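Local structure of RNA polymerase sigma factor SIGMA-28 (FliA) (Aquifex aeolicus, 1RP3) at residues A[116-121]-A[215-220]; A[43-48]-A[81-86]; A[186-191]-A[229-234]; A[23-28]-A[74-79]. The protein probably acts as the flagellar sigma factor that directs RNA polymerase to its promoters, and is held here in an inactive conformation by the anti-sigma factor FlgM. One frame throughout, in Å; residues are numbered along the deposited sequence.

Contact 1: residues A[116-121]-A[215-220]; sequences PTDEEV and TSVSRV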
loop_
_atom_site.group_PDB
_atom_site.type_symbol
_atom_site.label_atom_id
_atom_site.label_comp_id
_atom_site.label_asym_id
_atom_site.label_seq_id
_atom_site.Cartn_x
_atom_site.Cartn_y
_atom_site.Cartn_z
ATOM N N PRO A 116 8.008 -25.656 8.546
ATOM C CA PRO A 116 9.105 -25.725 7.567
ATOM C C PRO A 116 9.818 -24.383 7.408
ATOM O O PRO A 116 9.270 -23.340 7.756
ATOM C CB PRO A 116 8.380 -26.059 6.260
ATOM C CG PRO A 116 7.080 -26.643 6.691
ATOM C CD PRO A 116 6.705 -25.825 7.883
ATOM N N THR A 117 11.037 -24.406 6.887
ATOM C CA THR A 117 11.764 -23.163 6.647
ATOM C C THR A 117 11.414 -22.770 5.217
ATOM O O THR A 117 10.862 -23.582 4.477
ATOM C CB THR A 117 13.306 -23.345 6.744
ATOM O OG1 THR A 117 13.766 -24.219 5.710
ATOM C CG2 THR A 117 13.698 -23.921 8.074
ATOM N N ASP A 118 11.746 -21.549 4.813
ATOM C CA ASP A 118 11.462 -21.120 3.446
ATOM C C ASP A 118 12.311 -21.910 2.445
ATOM O O ASP A 118 11.862 -22.225 1.334
ATOM C CB ASP A 118 11.709 -19.615 3.295
ATOM C CG ASP A 118 10.822 -18.781 4.220
ATOM O OD1 ASP A 118 9.586 -18.994 4.234
ATOM O OD2 ASP A 118 11.364 -17.920 4.951
ATOM N N GLU A 119 13.528 -22.254 2.860
ATOM C CA GLU A 119 14.435 -23.015 2.010
ATOM C C GLU A 119 13.854 -24.400 1.765
ATOM O O GLU A 119 13.973 -24.943 0.659
ATOM C CB GLU A 119 15.818 -23.147 2.661
ATOM C CG GLU A 119 16.050 -22.253 3.880
ATOM C CD GLU A 119 16.295 -20.808 3.527
ATOM O OE1 GLU A 119 17.020 -20.534 2.547
ATOM O OE2 GLU A 119 15.780 -19.934 4.241
ATOM N N GLU A 120 13.191 -24.949 2.784
ATOM C CA GLU A 120 12.581 -26.274 2.676
ATOM C C GLU A 120 11.303 -26.260 1.838
ATOM O O GLU A 120 10.996 -27.235 1.143
ATOM C CB GLU A 120 12.316 -26.876 4.069
ATOM C CG GLU A 120 13.592 -27.311 4.823
ATOM C CD GLU A 120 13.353 -27.714 6.286
ATOM O OE1 GLU A 120 12.346 -27.270 6.891
ATOM O OE2 GLU A 120 14.197 -28.463 6.843
ATOM N N VAL A 121 10.565 -25.152 1.900
ATOM C CA VAL A 121 9.329 -25.004 1.143
ATOM C C VAL A 121 9.671 -24.895 -0.337
ATOM O O VAL A 121 9.076 -25.565 -1.175
ATOM C CB VAL A 121 8.529 -23.739 1.591
ATOM C CG1 VAL A 121 7.367 -23.481 0.639
ATOM C CG2 VAL A 121 8.010 -23.906 3.024
ATOM N N THR A 215 9.671 -17.094 12.901
ATOM C CA THR A 215 9.124 -18.126 12.030
ATOM C C THR A 215 9.580 -17.887 10.589
ATOM O O THR A 215 10.497 -17.093 10.349
ATOM C CB THR A 215 7.583 -18.156 12.104
ATOM O OG1 THR A 215 7.079 -19.297 11.387
ATOM C CG2 THR A 215 7.004 -16.880 11.510
ATOM N N SER A 216 8.954 -18.591 9.642
ATOM C CA SER A 216 9.272 -18.458 8.217
ATOM C C SER A 216 8.426 -17.371 7.551
ATOM O O SER A 216 7.405 -16.947 8.089
ATOM C CB SER A 216 8.989 -19.768 7.489
ATOM O OG SER A 216 7.589 -20.001 7.442
ATOM N N VAL A 217 8.845 -16.955 6.358
ATOM C CA VAL A 217 8.116 -15.951 5.595
ATOM C C VAL A 217 6.833 -16.599 5.082
ATOM O O VAL A 217 5.783 -15.965 5.055
ATOM C CB VAL A 217 8.958 -15.399 4.420
ATOM C CG1 VAL A 217 8.130 -14.417 3.571
ATOM C CG2 VAL A 217 10.202 -14.705 4.965
ATOM N N SER A 218 6.913 -17.874 4.717
ATOM C CA SER A 218 5.742 -18.611 4.249
ATOM C C SER A 218 4.633 -18.620 5.304
ATOM O O SER A 218 3.453 -18.476 4.980
ATOM C CB SER A 218 6.126 -20.040 3.903
ATOM O OG SER A 218 7.167 -20.035 2.948
ATOM N N ARG A 219 5.025 -18.771 6.567
ATOM C CA ARG A 219 4.073 -18.782 7.669
ATOM C C ARG A 219 3.428 -17.411 7.872
ATOM O O ARG A 219 2.208 -17.314 8.049
ATOM C CB ARG A 219 4.757 -19.238 8.959
ATOM C CG ARG A 219 3.901 -19.127 10.216
ATOM C CD ARG A 219 2.608 -19.914 10.088
ATOM N NE ARG A 219 1.802 -19.787 11.299
ATOM C CZ ARG A 219 0.677 -20.458 11.531
ATOM N NH1 ARG A 219 0.207 -21.316 10.630
ATOM N NH2 ARG A 219 0.023 -20.265 12.671
ATOM N N VAL A 220 4.241 -16.356 7.871
ATOM C CA VAL A 220 3.712 -15.012 8.055
ATOM C C VAL A 220 2.776 -14.662 6.903
ATOM O O VAL A 220 1.739 -14.038 7.103
ATOM C CB VAL A 220 4.835 -13.959 8.186
ATOM C CG1 VAL A 220 4.252 -12.547 8.159
ATOM C CG2 VAL A 220 5.574 -14.161 9.483
#

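Contact 2: residues A[43-48]-A[81-86]; sequences RDLISY and YDYLRS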
loop_
_atom_site.group_PDB
_atom_site.type_symbol
_atom_site.label_atom_id
_atom_site.label_comp_id
_atom_site.label_asym_id
_atom_site.label_seq_id
_atom_site.Cartn_x
_atom_site.Cartn_y
_atom_site.Cartn_z
ATOM N N ARG A 43 9.266 3.074 -9.824
ATOM C CA ARG A 43 9.136 4.177 -10.759
ATOM C C ARG A 43 7.815 4.068 -11.513
ATOM O O ARG A 43 7.225 5.084 -11.873
ATOM C CB ARG A 43 10.353 4.236 -11.691
ATOM C CG ARG A 43 11.661 4.636 -10.971
ATOM C CD ARG A 43 12.887 4.551 -11.904
ATOM N NE ARG A 43 13.002 3.242 -12.554
ATOM C CZ ARG A 43 13.796 2.976 -13.590
ATOM N NH1 ARG A 43 14.572 3.919 -14.108
ATOM N NH2 ARG A 43 13.756 1.786 -14.158
ATOM N N ASP A 44 7.322 2.847 -11.703
ATOM C CA ASP A 44 6.033 2.651 -12.373
ATOM C C ASP A 44 4.916 3.166 -11.463
ATOM O O ASP A 44 4.039 3.933 -11.901
ATOM C CB ASP A 44 5.794 1.177 -12.716
ATOM C CG ASP A 44 6.564 0.728 -13.946
ATOM O OD1 ASP A 44 6.841 1.572 -14.839
ATOM O OD2 ASP A 44 6.883 -0.479 -14.028
ATOM N N LEU A 45 5.008 2.792 -10.185
ATOM C CA LEU A 45 4.045 3.199 -9.172
ATOM C C LEU A 45 4.020 4.716 -9.106
ATOM O O LEU A 45 2.963 5.327 -9.176
ATOM C CB LEU A 45 4.440 2.640 -7.802
ATOM C CG LEU A 45 4.106 1.200 -7.393
ATOM C CD1 LEU A 45 3.778 0.339 -8.554
ATOM C CD2 LEU A 45 5.274 0.633 -6.655
ATOM N N ILE A 46 5.195 5.321 -8.976
ATOM C CA ILE A 46 5.294 6.770 -8.908
ATOM C C ILE A 46 4.725 7.399 -10.170
ATOM O O ILE A 46 3.994 8.387 -10.097
ATOM C CB ILE A 46 6.751 7.227 -8.712
ATOM C CG1 ILE A 46 7.260 6.753 -7.353
ATOM C CG2 ILE A 46 6.865 8.769 -8.801
ATOM C CD1 ILE A 46 8.715 7.122 -7.101
ATOM N N SER A 47 5.036 6.804 -11.318
ATOM C CA SER A 47 4.545 7.320 -12.594
ATOM C C SER A 47 3.041 7.454 -12.587
ATOM O O SER A 47 2.524 8.542 -12.792
ATOM C CB SER A 47 4.994 6.441 -13.746
ATOM O OG SER A 47 6.369 6.621 -13.949
ATOM N N TYR A 48 2.344 6.358 -12.295
ATOM C CA TYR A 48 0.889 6.371 -12.245
ATOM C C TYR A 48 0.403 7.267 -11.116
ATOM O O TYR A 48 -0.568 7.991 -11.272
ATOM C CB TYR A 48 0.345 4.947 -12.109
ATOM C CG TYR A 48 0.422 4.179 -13.414
ATOM C CD1 TYR A 48 -0.582 4.307 -14.374
ATOM C CD2 TYR A 48 1.518 3.356 -13.709
ATOM C CE1 TYR A 48 -0.498 3.641 -15.598
ATOM C CE2 TYR A 48 1.616 2.690 -14.934
ATOM C CZ TYR A 48 0.605 2.833 -15.868
ATOM O OH TYR A 48 0.670 2.143 -17.061
ATOM N N TYR A 81 -3.412 1.735 -7.502
ATOM C CA TYR A 81 -4.140 0.467 -7.431
ATOM C C TYR A 81 -4.837 0.181 -8.761
ATOM O O TYR A 81 -4.994 -0.984 -9.145
ATOM C CB TYR A 81 -5.130 0.460 -6.259
ATOM C CG TYR A 81 -4.454 0.247 -4.923
ATOM C CD1 TYR A 81 -3.911 -0.993 -4.589
ATOM C CD2 TYR A 81 -4.320 1.287 -4.017
ATOM C CE1 TYR A 81 -3.249 -1.190 -3.386
ATOM C CE2 TYR A 81 -3.661 1.106 -2.816
ATOM C CZ TYR A 81 -3.130 -0.138 -2.505
ATOM O OH TYR A 81 -2.504 -0.333 -1.300
ATOM N N ASP A 82 -5.218 1.239 -9.478
ATOM C CA ASP A 82 -5.853 1.083 -10.787
ATOM C C ASP A 82 -4.887 0.368 -11.709
ATOM O O ASP A 82 -5.289 -0.499 -12.492
ATOM C CB ASP A 82 -6.185 2.436 -11.435
ATOM C CG ASP A 82 -7.522 3.013 -10.972
ATOM O OD1 ASP A 82 -8.350 2.261 -10.411
ATOM O OD2 ASP A 82 -7.737 4.235 -11.169
ATOM N N TYR A 83 -3.619 0.770 -11.643
ATOM C CA TYR A 83 -2.600 0.170 -12.479
ATOM C C TYR A 83 -2.240 -1.241 -12.000
ATOM O O TYR A 83 -2.114 -2.155 -12.810
ATOM C CB TYR A 83 -1.351 1.057 -12.541
ATOM C CG TYR A 83 -0.090 0.308 -12.915
ATOM C CD1 TYR A 83 0.095 -0.179 -14.208
ATOM C CD2 TYR A 83 0.910 0.074 -11.974
ATOM C CE1 TYR A 83 1.245 -0.879 -14.558
ATOM C CE2 TYR A 83 2.057 -0.623 -12.315
ATOM C CZ TYR A 83 2.220 -1.100 -13.608
ATOM O OH TYR A 83 3.353 -1.816 -13.943
ATOM N N LEU A 84 -2.066 -1.412 -10.696
ATOM C CA LEU A 84 -1.712 -2.723 -10.173
ATOM C C LEU A 84 -2.805 -3.755 -10.434
ATOM O O LEU A 84 -2.517 -4.920 -10.692
ATOM C CB LEU A 84 -1.381 -2.634 -8.683
ATOM C CG LEU A 84 -0.097 -1.870 -8.359
ATOM C CD1 LEU A 84 -0.035 -1.552 -6.877
ATOM C CD2 LEU A 84 1.104 -2.686 -8.804
ATOM N N ARG A 85 -4.057 -3.312 -10.418
ATOM C CA ARG A 85 -5.185 -4.198 -10.662
ATOM C C ARG A 85 -5.284 -4.607 -12.135
ATOM O O ARG A 85 -5.881 -5.629 -12.463
ATOM C CB ARG A 85 -6.482 -3.533 -10.203
ATOM C CG ARG A 85 -7.723 -4.395 -10.334
ATOM C CD ARG A 85 -8.902 -3.766 -9.615
ATOM N NE ARG A 85 -8.809 -3.914 -8.166
ATOM C CZ ARG A 85 -8.658 -2.900 -7.311
ATOM N NH1 ARG A 85 -8.573 -1.653 -7.761
ATOM N NH2 ARG A 85 -8.622 -3.128 -6.001
ATOM N N SER A 86 -4.671 -3.834 -13.024
ATOM C CA SER A 86 -4.715 -4.162 -14.446
ATOM C C SER A 86 -3.706 -5.259 -14.744
ATOM O O SER A 86 -3.643 -5.766 -15.866
ATOM C CB SER A 86 -4.447 -2.928 -15.318
ATOM O OG SER A 86 -3.077 -2.576 -15.316
#

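Contact 3: residues A[186-191]-A[229-234]; sequences SKLPER and ERLREM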
loop_
_atom_site.group_PDB
_atom_site.type_symbol
_atom_site.label_atom_id
_atom_site.label_comp_id
_atom_site.label_asym_id
_atom_site.label_seq_id
_atom_site.Cartn_x
_atom_site.Cartn_y
_atom_site.Cartn_z
ATOM N N SER A 186 -12.058 -7.143 15.359
ATOM C CA SER A 186 -12.290 -7.871 16.602
ATOM C C SER A 186 -12.514 -9.366 16.405
ATOM O O SER A 186 -12.305 -10.147 17.329
ATOM C CB SER A 186 -13.492 -7.283 17.335
ATOM O OG SER A 186 -14.656 -7.418 16.549
ATOM N N LYS A 187 -12.923 -9.759 15.203
ATOM C CA LYS A 187 -13.186 -11.165 14.912
ATOM C C LYS A 187 -12.030 -11.939 14.274
ATOM O O LYS A 187 -12.239 -12.954 13.606
ATOM C CB LYS A 187 -14.470 -11.301 14.092
ATOM C CG LYS A 187 -15.690 -10.807 14.851
ATOM C CD LYS A 187 -16.967 -10.970 14.059
ATOM C CE LYS A 187 -18.148 -10.379 14.819
ATOM N NZ LYS A 187 -19.416 -10.443 14.039
ATOM N N LEU A 188 -10.812 -11.461 14.512
ATOM C CA LEU A 188 -9.607 -12.097 13.997
ATOM C C LEU A 188 -8.929 -12.857 15.128
ATOM O O LEU A 188 -9.025 -12.463 16.294
ATOM C CB LEU A 188 -8.622 -11.043 13.479
ATOM C CG LEU A 188 -8.943 -10.215 12.238
ATOM C CD1 LEU A 188 -7.911 -9.113 12.090
ATOM C CD2 LEU A 188 -8.965 -11.104 11.009
ATOM N N PRO A 189 -8.273 -13.984 14.806
ATOM C CA PRO A 189 -7.569 -14.794 15.802
ATOM C C PRO A 189 -6.357 -14.002 16.291
ATOM O O PRO A 189 -5.783 -13.211 15.538
ATOM C CB PRO A 189 -7.137 -16.017 14.995
ATOM C CG PRO A 189 -8.232 -16.149 13.991
ATOM C CD PRO A 189 -8.405 -14.722 13.539
ATOM N N GLU A 190 -5.965 -14.220 17.541
ATOM C CA GLU A 190 -4.835 -13.508 18.129
ATOM C C GLU A 190 -3.589 -13.498 17.250
ATOM O O GLU A 190 -2.958 -12.458 17.090
ATOM C CB GLU A 190 -4.503 -14.080 19.511
ATOM N N ARG A 191 -3.261 -14.641 16.654
ATOM C CA ARG A 191 -2.076 -14.757 15.812
ATOM C C ARG A 191 -2.173 -13.875 14.568
ATOM O O ARG A 191 -1.231 -13.156 14.246
ATOM C CB ARG A 191 -1.857 -16.217 15.411
ATOM C CG ARG A 191 -0.390 -16.639 15.370
ATOM C CD ARG A 191 0.160 -16.879 16.768
ATOM N NE ARG A 191 1.320 -16.047 17.097
ATOM C CZ ARG A 191 2.448 -15.994 16.375
ATOM N NH1 ARG A 191 2.610 -16.724 15.250
ATOM N NH2 ARG A 191 3.434 -15.195 16.770
ATOM N N GLU A 229 -8.257 -12.088 3.917
ATOM C CA GLU A 229 -9.434 -12.725 3.336
ATOM C C GLU A 229 -10.616 -12.532 4.275
ATOM O O GLU A 229 -11.693 -12.130 3.840
ATOM C CB GLU A 229 -9.192 -14.205 3.113
ATOM N N ARG A 230 -10.408 -12.794 5.565
ATOM C CA ARG A 230 -11.477 -12.625 6.541
ATOM C C ARG A 230 -12.052 -11.220 6.450
ATOM O O ARG A 230 -13.242 -11.046 6.181
ATOM C CB ARG A 230 -10.983 -12.862 7.973
ATOM C CG ARG A 230 -10.651 -14.294 8.323
ATOM C CD ARG A 230 -10.794 -14.516 9.830
ATOM N NE ARG A 230 -10.007 -15.649 10.324
ATOM C CZ ARG A 230 -10.157 -16.913 9.931
ATOM N NH1 ARG A 230 -11.074 -17.238 9.028
ATOM N NH2 ARG A 230 -9.373 -17.857 10.432
ATOM N N LEU A 231 -11.187 -10.224 6.622
ATOM C CA LEU A 231 -11.597 -8.827 6.581
ATOM C C LEU A 231 -12.454 -8.478 5.374
ATOM O O LEU A 231 -13.455 -7.786 5.518
ATOM C CB LEU A 231 -10.377 -7.899 6.662
ATOM C CG LEU A 231 -9.587 -7.957 7.975
ATOM C CD1 LEU A 231 -8.245 -7.256 7.840
ATOM C CD2 LEU A 231 -10.398 -7.353 9.091
ATOM N N ARG A 232 -12.086 -8.965 4.192
ATOM C CA ARG A 232 -12.871 -8.665 3.000
ATOM C C ARG A 232 -14.306 -9.184 3.123
ATOM O O ARG A 232 -15.252 -8.454 2.835
ATOM C CB ARG A 232 -12.228 -9.247 1.741
ATOM C CG ARG A 232 -12.965 -8.844 0.467
ATOM C CD ARG A 232 -12.639 -9.745 -0.709
ATOM N NE ARG A 232 -12.873 -11.158 -0.407
ATOM C CZ ARG A 232 -14.072 -11.719 -0.229
ATOM N NH1 ARG A 232 -15.183 -10.992 -0.320
ATOM N NH2 ARG A 232 -14.160 -13.016 0.053
ATOM N N GLU A 233 -14.460 -10.442 3.541
ATOM C CA GLU A 233 -15.780 -11.054 3.697
ATOM C C GLU A 233 -16.575 -10.327 4.775
ATOM O O GLU A 233 -17.734 -9.984 4.571
ATOM C CB GLU A 233 -15.646 -12.537 4.038
ATOM N N MET A 234 -15.922 -10.059 5.900
ATOM C CA MET A 234 -16.531 -9.349 7.025
ATOM C C MET A 234 -17.074 -7.976 6.618
ATOM O O MET A 234 -18.197 -7.620 6.964
ATOM C CB MET A 234 -15.498 -9.132 8.136
ATOM C CG MET A 234 -14.897 -10.382 8.734
ATOM S SD MET A 234 -16.083 -11.304 9.692
ATOM C CE MET A 234 -16.634 -10.015 10.830
#

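Contact 4: residues A[23-28]-A[74-79]; sequences PLVKAI and LRIKGA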
loop_
_atom_site.group_PDB
_atom_site.type_symbol
_atom_site.label_atom_id
_atom_site.label_comp_id
_atom_site.label_asym_id
_atom_site.label_seq_id
_atom_site.Cartn_x
_atom_site.Cartn_y
_atom_site.Cartn_z
ATOM N N PRO A 23 6.343 14.597 -2.930
ATOM C CA PRO A 23 6.887 13.772 -1.840
ATOM C C PRO A 23 5.840 12.792 -1.332
ATOM O O PRO A 23 6.170 11.693 -0.883
ATOM C CB PRO A 23 7.218 14.802 -0.760
ATOM C CG PRO A 23 7.575 15.998 -1.555
ATOM C CD PRO A 23 6.514 16.028 -2.623
ATOM N N LEU A 24 4.575 13.206 -1.404
ATOM C CA LEU A 24 3.467 12.366 -0.984
ATOM C C LEU A 24 3.352 11.142 -1.910
ATOM O O LEU A 24 3.159 10.022 -1.437
ATOM C CB LEU A 24 2.163 13.166 -0.947
ATOM C CG LEU A 24 0.938 12.396 -0.457
ATOM C CD1 LEU A 24 1.210 11.742 0.903
ATOM C CD2 LEU A 24 -0.249 13.335 -0.377
ATOM N N VAL A 25 3.517 11.341 -3.215
ATOM C CA VAL A 25 3.461 10.221 -4.145
ATOM C C VAL A 25 4.585 9.212 -3.850
ATOM O O VAL A 25 4.394 7.995 -3.961
ATOM C CB VAL A 25 3.608 10.686 -5.604
ATOM C CG1 VAL A 25 3.579 9.480 -6.534
ATOM C CG2 VAL A 25 2.500 11.683 -5.976
ATOM N N LYS A 26 5.752 9.727 -3.466
ATOM C CA LYS A 26 6.910 8.895 -3.166
ATOM C C LYS A 26 6.580 8.059 -1.941
ATOM O O LYS A 26 6.714 6.836 -1.958
ATOM C CB LYS A 26 8.120 9.785 -2.861
ATOM C CG LYS A 26 9.501 9.203 -3.136
ATOM C CD LYS A 26 9.665 7.786 -2.670
ATOM C CE LYS A 26 11.107 7.474 -2.299
ATOM N NZ LYS A 26 11.527 8.122 -1.009
ATOM N N ALA A 27 6.114 8.727 -0.890
ATOM C CA ALA A 27 5.777 8.067 0.360
ATOM C C ALA A 27 4.756 6.939 0.191
ATOM O O ALA A 27 4.933 5.837 0.716
ATOM C CB ALA A 27 5.287 9.082 1.333
ATOM N N ILE A 28 3.743 7.200 -0.630
ATOM C CA ILE A 28 2.681 6.239 -0.893
ATOM C C ILE A 28 3.195 5.054 -1.706
ATOM O O ILE A 28 2.877 3.909 -1.399
ATOM C CB ILE A 28 1.465 6.936 -1.584
ATOM C CG1 ILE A 28 0.817 7.898 -0.583
ATOM C CG2 ILE A 28 0.442 5.907 -2.051
ATOM C CD1 ILE A 28 -0.178 8.888 -1.192
ATOM N N LEU A 74 -6.026 10.254 -1.707
ATOM C CA LEU A 74 -6.961 9.245 -2.153
ATOM C C LEU A 74 -6.834 8.957 -3.652
ATOM O O LEU A 74 -6.845 7.790 -4.069
ATOM C CB LEU A 74 -8.372 9.694 -1.797
ATOM C CG LEU A 74 -9.521 8.766 -2.163
ATOM C CD1 LEU A 74 -9.366 7.423 -1.440
ATOM C CD2 LEU A 74 -10.818 9.447 -1.782
ATOM N N ARG A 75 -6.706 10.007 -4.462
ATOM C CA ARG A 75 -6.570 9.828 -5.908
ATOM C C ARG A 75 -5.250 9.167 -6.300
ATOM O O ARG A 75 -5.204 8.382 -7.246
ATOM C CB ARG A 75 -6.739 11.158 -6.646
ATOM C CG ARG A 75 -8.113 11.817 -6.461
ATOM C CD ARG A 75 -9.216 11.014 -7.123
ATOM N NE ARG A 75 -8.916 10.682 -8.517
ATOM C CZ ARG A 75 -9.156 11.482 -9.561
ATOM N NH1 ARG A 75 -9.710 12.682 -9.391
ATOM N NH2 ARG A 75 -8.825 11.087 -10.786
ATOM N N ILE A 76 -4.184 9.471 -5.561
ATOM C CA ILE A 76 -2.865 8.901 -5.820
ATOM C C ILE A 76 -2.924 7.390 -5.600
ATOM O O ILE A 76 -2.518 6.627 -6.471
ATOM C CB ILE A 76 -1.782 9.533 -4.894
ATOM C CG1 ILE A 76 -1.550 10.992 -5.277
ATOM C CG2 ILE A 76 -0.476 8.735 -4.945
ATOM C CD1 ILE A 76 -0.734 11.757 -4.246
ATOM N N LYS A 77 -3.448 6.974 -4.444
ATOM C CA LYS A 77 -3.579 5.546 -4.121
ATOM C C LYS A 77 -4.461 4.870 -5.168
ATOM O O LYS A 77 -4.117 3.810 -5.691
ATOM C CB LYS A 77 -4.178 5.350 -2.719
ATOM C CG LYS A 77 -3.272 5.848 -1.594
ATOM C CD LYS A 77 -3.765 5.472 -0.202
ATOM C CE LYS A 77 -2.740 5.880 0.867
ATOM N NZ LYS A 77 -3.040 5.341 2.232
ATOM N N GLY A 78 -5.528 5.571 -5.554
ATOM C CA GLY A 78 -6.467 5.062 -6.530
ATOM C C GLY A 78 -5.816 4.808 -7.861
ATOM O O GLY A 78 -6.008 3.742 -8.434
ATOM N N ALA A 79 -5.005 5.754 -8.331
ATOM C CA ALA A 79 -4.337 5.592 -9.621
ATOM C C ALA A 79 -3.317 4.464 -9.587
ATOM O O ALA A 79 -3.127 3.766 -10.575
ATOM C CB ALA A 79 -3.664 6.898 -10.058
#

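Contact 1: residues A[116-121]-A[215-220]
The carboxylate of D118 reaches across to the start of helix 217-236 and grips it like a fork. Its CG lies anti to the carbonyl carbon (chi1 -60°), with chi2 -51° turning the oxygens to the N-H groups at the helix start. D118 OD2 takes V217 N at 3.0 Å on its syn lone pair, in a nearly straight bond (171°). D118 OD1 works harder: its syn lone pair receives S218 N at 2.9 Å, and its anti lone pair receives the hydroxyl S218 OG, also at 2.9 Å. The V217 side chain crosses that of D118 at about a right angle, with V217 CG2 3.4 Å from D118 OD2. Next to the fork, S216 holds its OG in the crowded position between N and carbonyl carbon, where it N-caps the same helix through R219 N. In the segment 116-121 itself, T117 and E120 form a capping box. An alanine in place of D118 would probably leave the V217 and S218 donors without their shared acceptor and loosen this join between region 3 and region 4. Three good bonds on a buried carboxylate, set at the positive N-terminal end of a helix, would be expected to stabilise its negative charge and probably lower its pKa.

Contact 2: residues A[43-48]-A[81-86]
The segments 43-48 and 81-86 cross obliquely, their directions 128° apart and their axes 9.8 Å apart at closest approach, with Y48 and Y83 the nearest pair along the backbones. These two tyrosines carry the contact. Y83 throws its ring out with CG anti to the backbone N (chi1 158°), while Y48 holds CG anti to the carbonyl carbon, and the rings settle into an offset stack, centroids 4.2 Å apart and planes only 9° from parallel. The slip puts Y83 CD1 over the Y48 rim, 3.3 Å from Y48 CE2, and brings Y83 CB above the middle of the same face, a CH-pi contact 3.7 Å from the ring centroid. At the edge of the Y83 ring, L45 CD1 lies 4.2 Å from Y83 CE2; the same methyl meets L84 CD2 at 4.0 Å. D44 crosses the end of the ring obliquely without a hydrogen bond to the hydroxyl. An alanine at Y83 removes the ring, and with it the stack and the edge contact with L45; CB could still lie over Y48, but the join between the helices would probably be looser. L84 also packs on F141 of helix 129-158, and L45 on A29 of helix 7-33. A buried leucine pair with a tyrosine stack beside it, nearer the surface, fits neighbouring helices of the all-helical region 2 bundle of sigma-70 family factors.

Contact 3: residues A[186-191]-A[229-234]
R230 can be followed outward from helix 217-236. Its CB, the first atom to touch, lies 4.0 Å from L188 CD2. With CG anti to the carbonyl carbon and the chain extended as far as NE, the shaft slides past L188 in the opposite direction, so that R230 CD meets the same L188 CD2 at 4.0 Å. One methyl thus rubs along two levels of the arginine. The last torsion, chi4 -61°, turns the guanidinium so that its edge meets P189: P189 CD sits near its plane, 3.7 Å from R230 NE, and the two side chains approach tip to tip. Finally R230 NH2 comes to 4.1 Å from P189 CG, while NE has a long, weak ion pair with E192.

One turn further along, M234 bends at chi2 and chi3 and lays its CE against K187, only 3.4 Å from K187 CD, which is tight for two carbons. On the buried side, L188 CD1 meets L231 CD2 at 4.3 Å; L231 also packs on A184 of helix 167-185 and on L83 of the FlgM chain. The contact therefore ties the loop leading into helix 190-201 to the last helix of region 4, a domain of helix-turn-helix type. No hydrogen bond crosses it. The charged residues contribute mainly through their carbon shafts, so the join rests on van der Waals packing, without a directional bond between the two segments.

Contact 4: residues A[23-28]-A[74-79]
I76 is the main bump: its side chain packs from helix 66-85 against helix 7-33 and touches three residues there. Its CG1 stands anti to the carbonyl carbon and the chain runs on extended, which carries I76 CD1 into the hollow between L24 and V25, 3.7 Å from V25 CG2 and 4.2 Å from L24 CG. The other branch, I76 CG2, meets I28 CD1 at 3.8 Å, and that methyl also comes up to the I76 CB. In return I28 makes a bump of its own. Its CG2 drops into the notch between I76 and K77, 3.7 Å from K77 CG, the I28 side chain crossing the lysine at about a right angle. The two segments cross at -48° with axes 10.3 Å apart, an angle consistent with ridges-into-grooves packing of helices, and the interface belongs to the helical region 2 of the sigma-70 family. No polar bond spans it; the filling is aliphatic carbon throughout. V25 is shared: it also packs on I46 and L53, which brings a third helix, 42-58, against V25. K77 divides its labour, since CG near its root packs on I28 while the rest of the chain runs out extended to the FlgM chain, where NZ forms a salt bridge with the terminal carboxylate of T88 and a hydrogen bond to the carbonyl of F86.

Contacts 2 and 4 belong to one helical unit: both use helix 66-85, their centres are 10 Å apart, and they touch where the carbonyl of Y48 meets the methyl of A79. Contact 4 is the buried, aliphatic side of that unit, whereas contact 2 is partly buried and aromatic at its outer part. Contacts 1 and 3 share helix 217-236 instead, gripping it at its start and nearer its end, with centres 22 Å apart. Contact 1 is the polar exception, buried yet built on hydrogen bonds, and it joins different regions; contact 3 stays within region 4, is partly exposed, and relies on carbon packing around charged side chains.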